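Local coordinates for protein galactose-binding lectin (Arachis hypogaea, PDB 6VAW) that binds D-galactose and its glycosides as a homotetrameric legume lectin that carries calcium and manganese ions, at the interface of chains A and B and the interface of chains A and C. Residues are numbered along the deposited sequence; one frame, centred on the assembly and turned at random. Chains: chain A/B/C, Galactose-binding lectin.

Contact 1: the interface of chains A and B. Residues chain A 177, 179, 185; chain B 66, 166, 226.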
loop_
_atom_site.group_PDB
_atom_site.type_symbol
_atom_site.label_atom_id
_atom_site.label_comp_id
_atom_site.label_asym_id
_atom_site.label_seq_id
_atom_site.Cartn_x
_atom_site.Cartn_y
_atom_site.Cartn_z
ATOM N N ALA A 177 -21.309 5.420 -1.832
ATOM C CA ALA A 177 -21.824 4.406 -2.760
ATOM C C ALA A 177 -21.974 3.112 -1.969
ATOM O O ALA A 177 -21.000 2.640 -1.381
ATOM C CB ALA A 177 -20.913 4.221 -3.976
ATOM N N THR A 179 -23.195 -0.855 -2.212
ATOM C CA THR A 179 -23.396 -1.984 -3.122
ATOM C C THR A 179 -24.127 -3.094 -2.395
ATOM O O THR A 179 -23.581 -3.675 -1.460
ATOM C CB THR A 179 -22.052 -2.479 -3.720
ATOM O OG1 THR A 179 -21.362 -1.392 -4.331
ATOM C CG2 THR A 179 -22.240 -3.565 -4.759
ATOM N N ILE A 185 -26.634 -0.538 -6.996
ATOM C CA ILE A 185 -25.939 0.475 -6.215
ATOM C C ILE A 185 -26.931 1.540 -5.771
ATOM O O ILE A 185 -27.881 1.854 -6.488
ATOM C CB ILE A 185 -24.674 1.115 -6.882
ATOM C CG1 ILE A 185 -24.909 1.547 -8.329
ATOM C CG2 ILE A 185 -23.447 0.235 -6.749
ATOM C CD1 ILE A 185 -24.923 2.955 -8.436
ATOM N N LEU B 66 -20.741 3.606 -9.821
ATOM C CA LEU B 66 -19.534 3.379 -9.040
ATOM C C LEU B 66 -18.594 2.635 -9.931
ATOM O O LEU B 66 -18.942 1.565 -10.420
ATOM C CB LEU B 66 -19.816 2.585 -7.744
ATOM C CG LEU B 66 -18.566 2.051 -7.011
ATOM C CD1 LEU B 66 -17.668 3.195 -6.514
ATOM C CD2 LEU B 66 -18.968 1.091 -5.849
ATOM N N ILE B 166 -17.324 7.965 -8.227
ATOM C CA ILE B 166 -18.731 7.891 -7.827
ATOM C C ILE B 166 -19.497 9.014 -8.540
ATOM O O ILE B 166 -19.165 10.199 -8.378
ATOM C CB ILE B 166 -18.988 7.969 -6.293
ATOM C CG1 ILE B 166 -18.221 6.870 -5.476
ATOM C CG2 ILE B 166 -20.501 7.944 -5.990
ATOM C CD1 ILE B 166 -18.171 7.149 -3.981
ATOM N N THR B 226 -20.417 -0.569 -11.886
ATOM C CA THR B 226 -21.815 -0.806 -11.534
ATOM C C THR B 226 -22.579 0.493 -11.709
ATOM O O THR B 226 -22.167 1.524 -11.178
ATOM C CB THR B 226 -22.043 -1.380 -10.114
ATOM O OG1 THR B 226 -21.300 -2.572 -9.911
ATOM C CG2 THR B 226 -23.520 -1.688 -9.850
#
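A:Ile185, with its CG1 branch between the backbone N and the carbonyl carbon (chi1 47°), a crowded position that sets CG2 beside the N, meets B:Thr226, whose methyl CG2 lies anti to the backbone N and whose hydroxyl OG1 sits beside that N, anti to the carbonyl carbon (chi1 -55°); each thereby turns a gamma-methyl toward the other subunit. The two side chains run past each other in opposite directions, and their methyls touch at 3.6 Å from A:Ile185 CG2 to B:Thr226 CG2. The same threonine methyl also lies 3.8 Å from A:Ile185 CG1, so it rests against both branches of the isoleucine rather than meeting one end.

The patch, part of a subunit interface of the lectin homotetramer, illustrates how beta-strands of two subunits associate through small and branched residues. Chain A supplies strands 173-179 and 185-191; chain B supplies 64-74, 159-168 and 217-229. B:Leu66 crosses A:Thr179 at about a right angle and presents one branch. That methyl, CD2, packs 3.8 Å from the hydroxyl oxygen OG1 of A:Thr179, a van der Waals contact, and 4.1 Å from A:Ala177 CB. B:Leu66 thus bridges two residues of one chain A strand, and it buries more surface here than any other residue of the patch. A:Ala177, whose side chain is a lone methyl, receives a second neighbour from chain B: B:Ile166 contributes its longer branch, with CD1 4.0 Å and CG1 4.1 Å from A:Ala177 CB.

Contact 2: the interface of chains A and C. Residues chain A 2, 51-53, 201; chain C 14-16.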
loop_
_atom_site.group_PDB
_atom_site.type_symbol
_atom_site.label_atom_id
_atom_site.label_comp_id
_atom_site.label_asym_id
_atom_site.label_seq_id
_atom_site.Cartn_x
_atom_site.Cartn_y
_atom_site.Cartn_z
ATOM N N GLU A 2 0.654 14.727 4.671
ATOM C CA GLU A 2 0.450 13.854 5.828
ATOM C C GLU A 2 -0.668 12.858 5.485
ATOM O O GLU A 2 -1.809 13.273 5.280
ATOM C CB GLU A 2 0.083 14.721 7.036
ATOM C CG GLU A 2 -0.180 13.997 8.341
ATOM C CD GLU A 2 -0.403 14.981 9.474
ATOM O OE1 GLU A 2 0.537 15.743 9.774
ATOM O OE2 GLU A 2 -1.524 15.028 10.028
ATOM N N PRO A 51 -5.933 9.199 16.842
ATOM C CA PRO A 51 -6.586 10.398 16.394
ATOM C C PRO A 51 -6.091 10.716 14.975
ATOM O O PRO A 51 -4.948 10.540 14.680
ATOM C CB PRO A 51 -6.087 11.462 17.377
ATOM C CG PRO A 51 -5.671 10.679 18.569
ATOM C CD PRO A 51 -5.090 9.414 18.004
ATOM N N VAL A 52 -6.983 11.246 14.154
ATOM C CA VAL A 52 -6.616 11.590 12.791
ATOM C C VAL A 52 -6.733 13.110 12.651
ATOM O O VAL A 52 -7.782 13.656 12.985
ATOM C CB VAL A 52 -7.527 10.821 11.795
ATOM C CG1 VAL A 52 -7.385 11.365 10.374
ATOM C CG2 VAL A 52 -7.250 9.307 11.845
ATOM N N ARG A 53 -5.691 13.769 12.128
ATOM C CA ARG A 53 -5.724 15.229 11.922
ATOM C C ARG A 53 -6.459 15.505 10.607
ATOM O O ARG A 53 -5.888 15.281 9.533
ATOM C CB ARG A 53 -4.281 15.795 11.920
ATOM C CG ARG A 53 -4.134 17.308 12.024
ATOM C CD ARG A 53 -2.625 17.564 11.990
ATOM N NE ARG A 53 -2.298 18.955 11.756
ATOM C CZ ARG A 53 -1.195 19.358 11.136
ATOM N NH1 ARG A 53 -0.343 18.466 10.632
ATOM N NH2 ARG A 53 -0.940 20.650 10.993
ATOM N N ARG A 201 -8.537 17.331 15.463
ATOM C CA ARG A 201 -8.257 15.921 15.738
ATOM C C ARG A 201 -9.556 15.178 16.031
ATOM O O ARG A 201 -10.390 15.597 16.862
ATOM C CB ARG A 201 -7.246 15.726 16.871
ATOM C CG ARG A 201 -5.830 16.251 16.544
ATOM C CD ARG A 201 -4.988 16.540 17.775
ATOM N NE ARG A 201 -4.987 15.442 18.742
ATOM C CZ ARG A 201 -3.895 14.846 19.215
ATOM N NH1 ARG A 201 -2.689 15.236 18.816
ATOM N NH2 ARG A 201 -4.000 13.872 20.107
ATOM N N GLY C 14 2.444 18.209 15.134
ATOM C CA GLY C 14 1.011 18.048 15.330
ATOM C C GLY C 14 0.417 16.862 14.607
ATOM O O GLY C 14 -0.800 16.699 14.612
ATOM N N ASN C 15 1.262 16.053 13.940
ATOM C CA ASN C 15 0.821 14.800 13.312
ATOM C C ASN C 15 0.574 13.843 14.477
ATOM O O ASN C 15 1.533 13.511 15.173
ATOM C CB ASN C 15 1.886 14.267 12.339
ATOM C CG ASN C 15 1.488 13.060 11.520
ATOM O OD1 ASN C 15 2.155 12.745 10.526
ATOM N ND2 ASN C 15 0.424 12.344 11.913
ATOM N N PRO C 16 -0.694 13.511 14.808
ATOM C CA PRO C 16 -0.946 12.668 15.998
ATOM C C PRO C 16 -0.360 11.248 15.875
ATOM O O PRO C 16 -0.258 10.567 16.894
ATOM C CB PRO C 16 -2.480 12.661 16.118
ATOM C CG PRO C 16 -2.974 13.009 14.765
ATOM C CD PRO C 16 -1.952 13.874 14.120
#
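Stacking of flat groups brings A:Glu2 against C:Asn15 in this part of a subunit interface of the lectin homotetramer, where a loop of chain C packs on strands of chain A. The extended A:Glu2 side chain and the C:Asn15 side chain slide past each other in opposite directions, and the carboxylate lies over the amide with their planes 18° apart. The carboxylate carbon CD of A:Glu2 is 3.4 Å from the amide carbon CG of C:Asn15. Since CG of C:Asn15 is anti to its backbone N (chi1 -174°), the amide is placed against the carboxylate face, and the pair meets through faces rather than by a hydrogen bond.

A charged interaction lies within chain A. A:Arg53 NH1 forms a salt bridge with A:Glu2 OE1 at 3.0 Å, the oxygen lying at the guanidinium edge in its plane; the hydrogen bond in the same pair is weak. This link within the subunit probably helps to position the carboxylate and may favour its negative charge. The extended aliphatic part of A:Arg53 also serves the interface, its CD lying 3.3 Å from the backbone carbonyl O of C:Gly14.

Apolar packing centres on C:Pro16, which buries more surface than any other residue of the patch and shows how a loop proline can pack against several groups of a partner at once. In its ring, CD packs 3.7 Å from A:Arg53 CB, while CB lies 4.0 Å from A:Pro51 CB. The backbone carbonyl of A:Pro51 also borders this ring. A:Arg201 covers another part of it: the arginine chain bends at chi3 (49°), and its guanidinium turns one face to the proline, with C:Pro16 CB offset toward the rim and 3.7 Å from A:Arg201 NH1.

Chain A is common to both contacts but engages them through separate residues, with the centres of their C-alpha atoms about 30 Å apart. Contact 1 uses strands 173-179 and 185-191, whereas contact 2 uses strands 2-8, 52-53 and 201-209 together with loop residue A:Pro51. One subunit can therefore hold chains B and C at the same time. Each interface is two-fold symmetric, so either patch recurs with its chains exchanged. Sheet-to-sheet packing in one place and reception of a partner's loop in the other are thus two distinct modes of association, consistent with assembly of the homotetrameric lectin.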